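Local atomic coordinates of D-isomer specific 2-hydroxyacid dehydrogenase NAD-binding (Xanthobacter autotrophicus, PDB entry 4XA8), a protein that binds NADPH and probably uses such a cofactor to interconvert D-2-hydroxy acids and 2-keto acids. Residues A119-T124 with G227-N232; G194-S199 with A218-H223; E262-P267 with T281-S286; H138-A143 with G198-V203. One frame throughout, in Å; residues are numbered along the deposited sequence.

Contact 1: A119-T124 with G227-N232; sequences ARDIPT and GAKFIN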
loop_
_atom_site.group_PDB
_atom_site.type_symbol
_atom_site.label_atom_id
_atom_site.label_comp_id
_atom_site.label_asym_id
_atom_site.label_seq_id
_atom_site.Cartn_x
_atom_site.Cartn_y
_atom_site.Cartn_z
ATOM N N ALA A 119 -4.818 -0.431 -7.674
ATOM C CA ALA A 119 -6.269 -0.398 -7.631
ATOM C C ALA A 119 -6.761 1.023 -7.324
ATOM O O ALA A 119 -7.794 1.386 -7.806
ATOM C CB ALA A 119 -6.790 -1.364 -6.569
ATOM N N ARG A 120 -6.047 1.796 -6.491
ATOM C CA ARG A 120 -6.468 3.184 -6.219
ATOM C C ARG A 120 -5.870 4.197 -7.187
ATOM O O ARG A 120 -6.091 5.380 -7.020
ATOM C CB ARG A 120 -6.176 3.555 -4.771
ATOM C CG ARG A 120 -6.817 2.629 -3.734
ATOM C CD ARG A 120 -8.301 2.443 -3.924
ATOM N NE ARG A 120 -8.968 3.720 -4.081
ATOM C CZ ARG A 120 -9.439 4.493 -3.089
ATOM N NH1 ARG A 120 -9.372 4.124 -1.797
ATOM N NH2 ARG A 120 -10.020 5.653 -3.419
ATOM N N ASP A 121 -5.157 3.724 -8.216
ATOM C CA ASP A 121 -4.561 4.571 -9.249
ATOM C C ASP A 121 -3.539 5.534 -8.678
ATOM O O ASP A 121 -3.363 6.666 -9.199
ATOM C CB ASP A 121 -5.662 5.327 -10.026
ATOM C CG ASP A 121 -6.384 4.425 -11.028
ATOM O OD1 ASP A 121 -5.751 3.745 -11.853
ATOM O OD2 ASP A 121 -7.611 4.358 -10.976
ATOM N N ILE A 122 -2.813 5.095 -7.641
ATOM C CA ILE A 122 -1.797 5.957 -7.032
ATOM C C ILE A 122 -0.754 6.503 -8.053
ATOM O O ILE A 122 -0.336 7.648 -7.917
ATOM C CB ILE A 122 -1.144 5.278 -5.806
ATOM C CG1 ILE A 122 -2.216 5.023 -4.694
ATOM C CG2 ILE A 122 0.017 6.056 -5.244
ATOM C CD1 ILE A 122 -3.062 6.191 -4.255
ATOM N N PRO A 123 -0.318 5.702 -9.050
ATOM C CA PRO A 123 0.667 6.245 -10.011
ATOM C C PRO A 123 0.187 7.512 -10.751
ATOM O O PRO A 123 0.977 8.461 -10.942
ATOM C CB PRO A 123 0.938 5.060 -10.952
ATOM C CG PRO A 123 0.675 3.853 -10.059
ATOM C CD PRO A 123 -0.478 4.241 -9.185
ATOM N N THR A 124 -1.109 7.558 -11.072
ATOM C CA THR A 124 -1.709 8.716 -11.691
ATOM C C THR A 124 -1.709 9.935 -10.747
ATOM O O THR A 124 -1.378 11.060 -11.154
ATOM C CB THR A 124 -3.098 8.345 -12.149
ATOM O OG1 THR A 124 -2.941 7.339 -13.127
ATOM C CG2 THR A 124 -3.850 9.533 -12.707
ATOM N N GLY A 227 -4.448 -2.523 -20.954
ATOM C CA GLY A 227 -4.552 -1.674 -19.780
ATOM C C GLY A 227 -4.317 -2.364 -18.450
ATOM O O GLY A 227 -4.474 -1.747 -17.410
ATOM N N ALA A 228 -3.900 -3.624 -18.474
ATOM C CA ALA A 228 -3.673 -4.373 -17.287
ATOM C C ALA A 228 -2.541 -3.763 -16.476
ATOM O O ALA A 228 -1.677 -3.065 -17.000
ATOM C CB ALA A 228 -3.357 -5.846 -17.602
ATOM N N LYS A 229 -2.584 -4.036 -15.179
ATOM C CA LYS A 229 -1.546 -3.622 -14.229
ATOM C C LYS A 229 -0.787 -4.866 -13.709
ATOM O O LYS A 229 -1.395 -5.839 -13.307
ATOM C CB LYS A 229 -2.191 -2.824 -13.114
ATOM C CG LYS A 229 -2.943 -1.622 -13.733
ATOM C CD LYS A 229 -4.069 -1.087 -12.919
ATOM C CE LYS A 229 -4.569 0.271 -13.438
ATOM N NZ LYS A 229 -4.525 1.268 -12.296
ATOM N N PHE A 230 0.546 -4.811 -13.766
ATOM C CA PHE A 230 1.409 -5.995 -13.614
ATOM C C PHE A 230 2.362 -5.821 -12.415
ATOM O O PHE A 230 3.078 -4.823 -12.322
ATOM C CB PHE A 230 2.186 -6.137 -14.910
ATOM C CG PHE A 230 2.970 -7.400 -15.040
ATOM C CD1 PHE A 230 4.283 -7.453 -14.587
ATOM C CD2 PHE A 230 2.431 -8.526 -15.643
ATOM C CE1 PHE A 230 5.037 -8.597 -14.714
ATOM C CE2 PHE A 230 3.201 -9.682 -15.794
ATOM C CZ PHE A 230 4.494 -9.710 -15.326
ATOM N N ILE A 231 2.364 -6.795 -11.497
ATOM C CA ILE A 231 3.180 -6.783 -10.306
ATOM C C ILE A 231 4.033 -8.073 -10.315
ATOM O O ILE A 231 3.473 -9.171 -10.439
ATOM C CB ILE A 231 2.324 -6.796 -9.057
ATOM C CG1 ILE A 231 1.506 -5.512 -8.983
ATOM C CG2 ILE A 231 3.172 -6.959 -7.788
ATOM C CD1 ILE A 231 0.331 -5.635 -8.059
ATOM N N ASN A 232 5.356 -7.936 -10.188
ATOM C CA ASN A 232 6.269 -9.135 -10.143
ATOM C C ASN A 232 7.043 -9.171 -8.857
ATOM O O ASN A 232 7.850 -8.266 -8.605
ATOM C CB ASN A 232 7.244 -9.154 -11.280
ATOM C CG ASN A 232 7.927 -10.504 -11.418
ATOM O OD1 ASN A 232 7.544 -11.472 -10.758
ATOM N ND2 ASN A 232 8.952 -10.559 -12.252
#

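Contact 2: G194-S199 with A218-H223; sequences GFLAGS and AERLAH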
loop_
_atom_site.group_PDB
_atom_site.type_symbol
_atom_site.label_atom_id
_atom_site.label_comp_id
_atom_site.label_asym_id
_atom_site.label_seq_id
_atom_site.Cartn_x
_atom_site.Cartn_y
_atom_site.Cartn_z
ATOM N N GLY A 194 -7.614 -17.917 -20.025
ATOM C CA GLY A 194 -8.846 -17.350 -19.464
ATOM C C GLY A 194 -8.579 -16.680 -18.106
ATOM O O GLY A 194 -9.168 -15.645 -17.796
ATOM N N PHE A 195 -7.681 -17.249 -17.303
ATOM C CA PHE A 195 -7.287 -16.654 -16.002
ATOM C C PHE A 195 -6.696 -15.254 -16.226
ATOM O O PHE A 195 -7.105 -14.291 -15.546
ATOM C CB PHE A 195 -6.271 -17.518 -15.234
ATOM C CG PHE A 195 -5.535 -16.790 -14.108
ATOM C CD1 PHE A 195 -6.141 -16.619 -12.882
ATOM C CD2 PHE A 195 -4.240 -16.294 -14.282
ATOM C CE1 PHE A 195 -5.496 -15.927 -11.854
ATOM C CE2 PHE A 195 -3.576 -15.623 -13.237
ATOM C CZ PHE A 195 -4.228 -15.445 -12.030
ATOM N N LEU A 196 -5.751 -15.154 -17.162
ATOM C CA LEU A 196 -5.120 -13.863 -17.467
ATOM C C LEU A 196 -6.108 -12.862 -18.107
ATOM O O LEU A 196 -6.071 -11.669 -17.776
ATOM C CB LEU A 196 -3.939 -14.061 -18.413
ATOM C CG LEU A 196 -2.751 -14.811 -17.781
ATOM C CD1 LEU A 196 -1.747 -15.252 -18.849
ATOM C CD2 LEU A 196 -2.091 -13.998 -16.703
ATOM N N ALA A 197 -6.931 -13.330 -19.058
ATOM C CA ALA A 197 -7.844 -12.417 -19.760
ATOM C C ALA A 197 -8.808 -11.710 -18.825
ATOM O O ALA A 197 -9.282 -10.606 -19.141
ATOM C CB ALA A 197 -8.615 -13.166 -20.840
ATOM N N GLY A 198 -9.139 -12.316 -17.687
ATOM C CA GLY A 198 -10.072 -11.645 -16.730
ATOM C C GLY A 198 -9.392 -10.947 -15.557
ATOM O O GLY A 198 -10.055 -10.508 -14.614
ATOM N N SER A 199 -8.062 -10.872 -15.563
ATOM C CA SER A 199 -7.300 -10.208 -14.478
ATOM C C SER A 199 -6.928 -8.773 -14.881
ATOM O O SER A 199 -6.036 -8.558 -15.715
ATOM C CB SER A 199 -6.020 -10.974 -14.176
ATOM O OG SER A 199 -6.282 -12.278 -13.671
ATOM N N ALA A 218 5.837 -13.346 -24.263
ATOM C CA ALA A 218 4.978 -12.478 -25.081
ATOM C C ALA A 218 3.562 -13.041 -25.280
ATOM O O ALA A 218 2.591 -12.325 -25.178
ATOM C CB ALA A 218 5.632 -12.208 -26.427
ATOM N N GLU A 219 3.452 -14.328 -25.600
ATOM C CA GLU A 219 2.138 -14.924 -25.831
ATOM C C GLU A 219 1.197 -14.804 -24.606
ATOM O O GLU A 219 0.013 -14.466 -24.755
ATOM C CB GLU A 219 2.321 -16.382 -26.219
ATOM C CG GLU A 219 1.040 -17.111 -26.586
ATOM C CD GLU A 219 1.304 -18.571 -26.846
ATOM O OE1 GLU A 219 2.174 -18.842 -27.685
ATOM O OE2 GLU A 219 0.680 -19.437 -26.197
ATOM N N ARG A 220 1.723 -15.071 -23.413
ATOM C CA ARG A 220 0.924 -15.002 -22.166
ATOM C C ARG A 220 0.598 -13.579 -21.753
ATOM O O ARG A 220 -0.513 -13.305 -21.269
ATOM C CB ARG A 220 1.637 -15.685 -21.006
ATOM C CG ARG A 220 1.277 -17.167 -20.874
ATOM C CD ARG A 220 1.846 -17.966 -21.979
ATOM N NE ARG A 220 1.616 -19.404 -21.873
ATOM C CZ ARG A 220 2.539 -20.309 -21.531
ATOM N NH1 ARG A 220 3.771 -19.960 -21.191
ATOM N NH2 ARG A 220 2.231 -21.600 -21.546
ATOM N N LEU A 221 1.575 -12.688 -21.866
ATOM C CA LEU A 221 1.310 -11.286 -21.637
ATOM C C LEU A 221 0.173 -10.718 -22.535
ATOM O O LEU A 221 -0.610 -9.843 -22.102
ATOM C CB LEU A 221 2.583 -10.463 -21.829
ATOM C CG LEU A 221 3.725 -10.619 -20.802
ATOM C CD1 LEU A 221 4.949 -9.852 -21.312
ATOM C CD2 LEU A 221 3.309 -10.116 -19.433
ATOM N N ALA A 222 0.131 -11.163 -23.795
ATOM C CA ALA A 222 -0.892 -10.724 -24.710
ATOM C C ALA A 222 -2.306 -11.196 -24.310
ATOM O O ALA A 222 -3.281 -10.592 -24.731
ATOM C CB ALA A 222 -0.554 -11.165 -26.118
ATOM N N HIS A 223 -2.421 -12.217 -23.461
ATOM C CA HIS A 223 -3.731 -12.673 -22.967
ATOM C C HIS A 223 -4.343 -11.757 -21.929
ATOM O O HIS A 223 -5.548 -11.778 -21.720
ATOM C CB HIS A 223 -3.605 -14.037 -22.310
ATOM C CG HIS A 223 -3.291 -15.140 -23.258
ATOM N ND1 HIS A 223 -3.938 -15.283 -24.464
ATOM C CD2 HIS A 223 -2.450 -16.190 -23.153
ATOM C CE1 HIS A 223 -3.481 -16.360 -25.078
ATOM N NE2 HIS A 223 -2.578 -16.928 -24.295
#

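Contact 3: E262-P267 with T281-S286; sequences EVEPLP and TPHLAS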
loop_
_atom_site.group_PDB
_atom_site.type_symbol
_atom_site.label_atom_id
_atom_site.label_comp_id
_atom_site.label_asym_id
_atom_site.label_seq_id
_atom_site.Cartn_x
_atom_site.Cartn_y
_atom_site.Cartn_z
ATOM N N GLU A 262 15.715 -9.720 -14.244
ATOM C CA GLU A 262 16.614 -10.711 -14.795
ATOM C C GLU A 262 18.036 -10.559 -14.279
ATOM O O GLU A 262 18.616 -11.574 -13.892
ATOM C CB GLU A 262 16.584 -10.741 -16.316
ATOM C CG GLU A 262 15.544 -11.734 -16.784
ATOM C CD GLU A 262 15.283 -11.647 -18.264
ATOM O OE1 GLU A 262 16.226 -11.166 -18.988
ATOM O OE2 GLU A 262 14.152 -12.075 -18.670
ATOM N N VAL A 263 18.571 -9.331 -14.232
ATOM C CA VAL A 263 19.901 -9.072 -13.657
ATOM C C VAL A 263 19.744 -8.073 -12.503
ATOM O O VAL A 263 19.048 -7.074 -12.671
ATOM C CB VAL A 263 20.863 -8.502 -14.713
ATOM C CG1 VAL A 263 22.244 -8.187 -14.099
ATOM C CG2 VAL A 263 21.020 -9.500 -15.867
ATOM N N GLU A 264 20.337 -8.381 -11.350
ATOM C CA GLU A 264 20.212 -7.570 -10.119
ATOM C C GLU A 264 21.554 -7.338 -9.431
ATOM O O GLU A 264 22.355 -8.281 -9.284
ATOM C CB GLU A 264 19.299 -8.296 -9.133
ATOM C CG GLU A 264 17.872 -8.503 -9.624
ATOM C CD GLU A 264 17.035 -9.315 -8.647
ATOM O OE1 GLU A 264 17.612 -9.774 -7.642
ATOM O OE2 GLU A 264 15.817 -9.535 -8.881
ATOM N N PRO A 265 21.847 -6.128 -8.969
ATOM C CA PRO A 265 21.026 -4.938 -9.127
ATOM C C PRO A 265 20.714 -4.643 -10.606
ATOM O O PRO A 265 21.534 -4.915 -11.496
ATOM C CB PRO A 265 21.877 -3.848 -8.536
ATOM C CG PRO A 265 22.944 -4.515 -7.721
ATOM C CD PRO A 265 23.078 -5.904 -8.198
ATOM N N LEU A 266 19.550 -4.102 -10.861
ATOM C CA LEU A 266 19.116 -3.754 -12.226
ATOM C C LEU A 266 20.087 -2.829 -12.929
ATOM O O LEU A 266 20.377 -1.751 -12.429
ATOM C CB LEU A 266 17.753 -3.086 -12.175
ATOM C CG LEU A 266 17.089 -2.741 -13.509
ATOM C CD1 LEU A 266 16.763 -3.963 -14.311
ATOM C CD2 LEU A 266 15.861 -1.853 -13.300
ATOM N N PRO A 267 20.624 -3.238 -14.092
ATOM C CA PRO A 267 21.671 -2.403 -14.649
ATOM C C PRO A 267 21.219 -0.971 -14.961
ATOM O O PRO A 267 20.042 -0.726 -15.266
ATOM C CB PRO A 267 22.079 -3.167 -15.914
ATOM C CG PRO A 267 21.861 -4.597 -15.533
ATOM C CD PRO A 267 20.546 -4.540 -14.773
ATOM N N THR A 281 11.280 -1.582 -7.315
ATOM C CA THR A 281 11.653 -1.810 -5.940
ATOM C C THR A 281 12.817 -2.817 -5.863
ATOM O O THR A 281 12.825 -3.840 -6.540
ATOM C CB THR A 281 10.473 -2.226 -5.029
ATOM O OG1 THR A 281 9.824 -3.432 -5.459
ATOM C CG2 THR A 281 9.397 -1.075 -4.895
ATOM N N PRO A 282 13.778 -2.568 -4.984
ATOM C CA PRO A 282 14.910 -3.459 -5.123
ATOM C C PRO A 282 14.862 -4.622 -4.143
ATOM O O PRO A 282 15.500 -4.552 -3.088
ATOM C CB PRO A 282 16.105 -2.524 -4.855
ATOM C CG PRO A 282 15.539 -1.374 -4.090
ATOM C CD PRO A 282 14.060 -1.447 -4.081
ATOM N N HIS A 283 14.136 -5.700 -4.485
ATOM C CA HIS A 283 14.063 -6.882 -3.617
ATOM C C HIS A 283 13.536 -6.670 -2.227
ATOM O O HIS A 283 14.105 -7.167 -1.250
ATOM C CB HIS A 283 15.458 -7.492 -3.497
ATOM C CG HIS A 283 15.681 -8.617 -4.433
ATOM N ND1 HIS A 283 16.472 -9.698 -4.115
ATOM C CD2 HIS A 283 15.183 -8.853 -5.669
ATOM C CE1 HIS A 283 16.465 -10.549 -5.126
ATOM N NE2 HIS A 283 15.682 -10.063 -6.077
ATOM N N LEU A 284 12.468 -5.919 -2.119
ATOM C CA LEU A 284 11.868 -5.598 -0.856
ATOM C C LEU A 284 10.858 -6.604 -0.380
ATOM O O LEU A 284 10.508 -6.608 0.796
ATOM C CB LEU A 284 11.129 -4.263 -0.941
ATOM C CG LEU A 284 11.981 -3.073 -1.351
ATOM C CD1 LEU A 284 11.060 -1.839 -1.311
ATOM C CD2 LEU A 284 13.184 -2.914 -0.450
ATOM N N ALA A 285 10.309 -7.412 -1.276
ATOM C CA ALA A 285 9.170 -8.249 -0.860
ATOM C C ALA A 285 9.642 -9.409 0.009
ATOM O O ALA A 285 8.957 -9.835 0.919
ATOM C CB ALA A 285 8.464 -8.801 -2.079
ATOM N N SER A 286 10.815 -9.923 -0.315
ATOM C CA SER A 286 11.325 -11.192 0.176
ATOM C C SER A 286 12.693 -11.027 0.873
ATOM O O SER A 286 13.474 -11.993 0.953
ATOM C CB SER A 286 11.487 -12.124 -1.046
ATOM O OG SER A 286 12.165 -11.416 -2.105
#

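Contact 4: H138-A143 with G198-V203; sequences HPRTAA and GSEIVV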
loop_
_atom_site.group_PDB
_atom_site.type_symbol
_atom_site.label_atom_id
_atom_site.label_comp_id
_atom_site.label_asym_id
_atom_site.label_seq_id
_atom_site.Cartn_x
_atom_site.Cartn_y
_atom_site.Cartn_z
ATOM N N HIS A 138 -12.924 8.365 -11.624
ATOM C CA HIS A 138 -14.229 7.783 -11.416
ATOM C C HIS A 138 -14.071 6.753 -10.287
ATOM O O HIS A 138 -13.174 5.919 -10.331
ATOM C CB HIS A 138 -14.726 7.216 -12.752
ATOM C CG HIS A 138 -14.746 8.251 -13.853
ATOM N ND1 HIS A 138 -15.651 9.295 -13.881
ATOM C CD2 HIS A 138 -13.944 8.431 -14.935
ATOM C CE1 HIS A 138 -15.430 10.053 -14.941
ATOM N NE2 HIS A 138 -14.395 9.556 -15.593
ATOM N N PRO A 139 -14.887 6.857 -9.228
ATOM C CA PRO A 139 -14.797 5.959 -8.094
ATOM C C PRO A 139 -15.280 4.554 -8.492
ATOM O O PRO A 139 -16.182 4.451 -9.306
ATOM C CB PRO A 139 -15.757 6.616 -7.073
ATOM C CG PRO A 139 -15.844 8.011 -7.491
ATOM C CD PRO A 139 -15.865 7.929 -8.969
ATOM N N ARG A 140 -14.626 3.523 -7.991
ATOM C CA ARG A 140 -14.999 2.102 -8.215
ATOM C C ARG A 140 -14.966 1.391 -6.869
ATOM O O ARG A 140 -14.137 1.715 -6.060
ATOM C CB ARG A 140 -13.966 1.420 -9.142
ATOM C CG ARG A 140 -13.357 2.364 -10.172
ATOM C CD ARG A 140 -12.158 1.771 -10.890
ATOM N NE ARG A 140 -12.541 0.575 -11.599
ATOM C CZ ARG A 140 -11.687 -0.337 -12.048
ATOM N NH1 ARG A 140 -12.141 -1.408 -12.693
ATOM N NH2 ARG A 140 -10.387 -0.183 -11.846
ATOM N N THR A 141 -15.825 0.403 -6.637
ATOM C CA THR A 141 -15.707 -0.468 -5.463
ATOM C C THR A 141 -14.585 -1.496 -5.674
ATOM O O THR A 141 -14.255 -1.855 -6.810
ATOM C CB THR A 141 -17.013 -1.252 -5.210
ATOM O OG1 THR A 141 -17.293 -2.094 -6.338
ATOM C CG2 THR A 141 -18.187 -0.332 -4.986
ATOM N N ALA A 142 -14.030 -2.000 -4.587
ATOM C CA ALA A 142 -13.091 -3.116 -4.650
ATOM C C ALA A 142 -13.644 -4.329 -5.441
ATOM O O ALA A 142 -12.925 -4.989 -6.181
ATOM C CB ALA A 142 -12.781 -3.552 -3.239
ATOM N N ALA A 143 -14.931 -4.606 -5.261
ATOM C CA ALA A 143 -15.587 -5.752 -5.883
ATOM C C ALA A 143 -15.592 -5.687 -7.418
ATOM O O ALA A 143 -15.648 -6.723 -8.071
ATOM C CB ALA A 143 -17.002 -5.903 -5.337
ATOM N N GLY A 198 -9.139 -12.316 -17.687
ATOM C CA GLY A 198 -10.072 -11.645 -16.730
ATOM C C GLY A 198 -9.392 -10.947 -15.557
ATOM O O GLY A 198 -10.055 -10.508 -14.614
ATOM N N SER A 199 -8.062 -10.872 -15.563
ATOM C CA SER A 199 -7.300 -10.208 -14.478
ATOM C C SER A 199 -6.928 -8.773 -14.881
ATOM O O SER A 199 -6.036 -8.558 -15.715
ATOM C CB SER A 199 -6.020 -10.974 -14.176
ATOM O OG SER A 199 -6.282 -12.278 -13.671
ATOM N N GLU A 200 -7.550 -7.792 -14.248
ATOM C CA GLU A 200 -7.177 -6.396 -14.417
ATOM C C GLU A 200 -5.829 -6.053 -13.789
ATOM O O GLU A 200 -5.077 -5.266 -14.345
ATOM C CB GLU A 200 -8.250 -5.462 -13.818
ATOM C CG GLU A 200 -7.935 -4.017 -14.105
ATOM C CD GLU A 200 -8.955 -3.022 -13.555
ATOM O OE1 GLU A 200 -10.148 -3.360 -13.367
ATOM O OE2 GLU A 200 -8.544 -1.887 -13.316
ATOM N N ILE A 201 -5.556 -6.619 -12.617
ATOM C CA ILE A 201 -4.255 -6.518 -11.945
ATOM C C ILE A 201 -3.742 -7.923 -11.818
ATOM O O ILE A 201 -4.492 -8.834 -11.362
ATOM C CB ILE A 201 -4.389 -5.883 -10.546
ATOM C CG1 ILE A 201 -4.999 -4.482 -10.657
ATOM C CG2 ILE A 201 -3.064 -5.782 -9.837
ATOM C CD1 ILE A 201 -5.473 -3.900 -9.363
ATOM N N VAL A 202 -2.480 -8.160 -12.186
ATOM C CA VAL A 202 -1.966 -9.525 -12.040
ATOM C C VAL A 202 -0.722 -9.506 -11.143
ATOM O O VAL A 202 0.090 -8.572 -11.204
ATOM C CB VAL A 202 -1.713 -10.222 -13.421
ATOM C CG1 VAL A 202 -0.608 -9.532 -14.165
ATOM C CG2 VAL A 202 -1.338 -11.687 -13.271
ATOM N N VAL A 203 -0.628 -10.494 -10.237
ATOM C CA VAL A 203 0.549 -10.611 -9.290
ATOM C C VAL A 203 1.292 -11.892 -9.588
ATOM O O VAL A 203 0.769 -13.008 -9.391
ATOM C CB VAL A 203 0.168 -10.560 -7.800
ATOM C CG1 VAL A 203 1.406 -10.414 -6.947
ATOM C CG2 VAL A 203 -0.809 -9.439 -7.503
#

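Contact 1: A119-T124 with G227-N232
Asp121 sits in a backbone conformation uncommon for a residue other than glycine, phi being 62°, though aspartate and asparagine take it more readily than most, and from there its carboxylate meets the ammonium of Lys229. Asp121 OD1 lies 2.8 Å from Lys229 NZ, a salt bridge that is also a hydrogen bond. The lysine comes from above the carboxylate, 36° out of its plane, and the two side chains cross at about a right angle. Asp121 CG stands beside the backbone N and anti to the carbonyl carbon, chi1 -76°, which turns OD1 toward Lys229. The positive phi marks Asp121 as the C-prime residue of a Schellman motif that ends helix 103-119, with Ile122 N bonded to Arg117 O and Asp121 N to His118 O. It is also the N-cap of helix 122-130, although its side chain caps nothing. Lys229 belongs to strand 228-232 of the Rossmann-type sheet; its methylenes run nearly straight until a bend at chi4. NZ also binds the carbonyl O of His118 and pairs with Glu255, so a long flexible amine suits a place where a helix end and two acids converge. With an alanine in place of Asp121, Lys229 would probably lose one of its two carboxylate mates, and the turn between the helices its ionic tie to the strand. Arg120 donates from NH2 to Leu284 O of the second subunit.

Contact 2: G194-S199 with A218-H223
Leu196, near the end of helix 192-197, pushes its side chain against Arg220 and His223 of helix 218-223, joining two successive helices of the Rossmann-type domain. Leu196 CD1 reaches the helix backbone itself, 3.3 Å from Arg220 O, and lies 4.0 Å from Arg220 CB. Lower on the same side chain, Leu196 CB meets His223 CB at 3.9 Å, while CD1 comes to the edge of the imidazole. A branched aliphatic residue suits this spot because one branch can slip between two neighbouring side chains a turn apart. Its CG stands anti to the carbonyl carbon, chi1 -68°, directing the branch toward the facing helix, and chi2 of 167° brings CD1 rather than CD2 to it.

Ala197 and His223 bring the backbones together, their CA atoms 5.2 Å apart. Ala197 CA makes a CA-H...O contact of 3.1 Å with His223 O, an approach that a small methyl side chain permits. Farther out, the guanidinium of Arg220 turns elsewhere, NH1 donating to Leu215 O, so toward Leu196 it offers CB and CG. The imidazole of His223 has Glu219 O over one face, near the rim. After the helix ends at Ala197 the chain leads to strand 201-204, and on the way Ser199 OG gives a hydrogen bond of 2.9 Å to Phe195 O, the same hydroxyl lying over the centre of the Phe195 ring.

Contact 3: E262-P267 with T281-S286
Glu264 and His283 face each other from two loops without regular structure, and both backbones are bent in uncommon ways. Glu264 is itself extended, but the peptide bond to Pro265 is cis, which reverses the course of the chain just beyond it. In the facing loop Pro282 is the centre of an inverse gamma turn, held weakly by His283 N on Thr281 O, and His283 then takes a positive phi of 59°. The loops flank strand 278-280, outermost in the Rossmann-type sheet of this chain, and the pairing is consistent with the His-Glu pair of D-2-hydroxyacid dehydrogenases, in which the histidine serves as acid-base and the glutamate partners it. Ala285 and Ser286, of the same loop as His283, belong to an NADPH site seen for this protein.

The glutamate chain is extended beyond CG and delivers its carboxylate to the NE2 side of the imidazole, where the planes of the two groups stand 90° apart. Glutamate suits the place by length, since its acid must reach from one loop to the other. Glu264 OE2 accepts a hydrogen bond from Phe261 N, which helps fix how the carboxylate is turned. A leucine in place of His283 would probably leave Glu264 without a ring nitrogen to face and its carboxylate steadied mainly by Phe261. Asp259, another NADPH-site residue, bonds Thr281 OG1 and the backbone of Leu284 and Ala285, tying the 281-286 loop together. Glu264 OE2 lies 2.9 Å from His283 NE2.

Contact 4: H138-A143 with G198-V203
Arg140 and Glu200 meet head-on from opposite directions, and their two charged ends make the whole of the tight part of this contact. The guanidinium grips the carboxylate end-on with two nitrogens: Arg140 NH1 to Glu200 OE1 at 2.9 Å, and Arg140 NH2 to Glu200 OE2 at the same 2.9 Å. Both bonds are nearly straight (170° and 163°), and each oxygen uses its syn lone pair. The two groups are nearly coplanar, 22° apart, and the two bonds together hold both against rotation, a geometry that only arginine among the basic side chains can offer. Glu200 reaches it because CG is anti to the backbone N and the rest of its chain is extended.

The remainder is loose. Both residues stay partly exposed at the surface, and Arg140 NE has merely a long, weak ion pair with Glu144. Earlier in the loop, His138 leans on the second subunit, its ND1 bonding Asp21 of that chain. Glu200 stands just before strand 201-204, which lies between strands 146-150 and 228-232 in the parallel sheet, while Arg140 rides on the loop from helix 122-130 into strand 146-150.

The strands of the N-terminal sheet, up to residue 97, precede all four contacts. Contact 1 opens at 119-124 and closes the largest loop at 227-232, tying the turn between helices 103-119 and 122-130 to strand 228-232. Contact 4 opens inside that loop at 138-143 and closes on 198-203, whose strand neighbours 228-232 in the parallel sheet. Contact 2 joins helices 192-197 and 218-223; it begins at 194-199, sharing Gly198 and Ser199 with contact 4, so the two overlap, and both are nested within contact 1. Contact 3 follows in series, linking the loops on either side of strand 278-280. Contacts 1, 3 and 4 also border the second subunit.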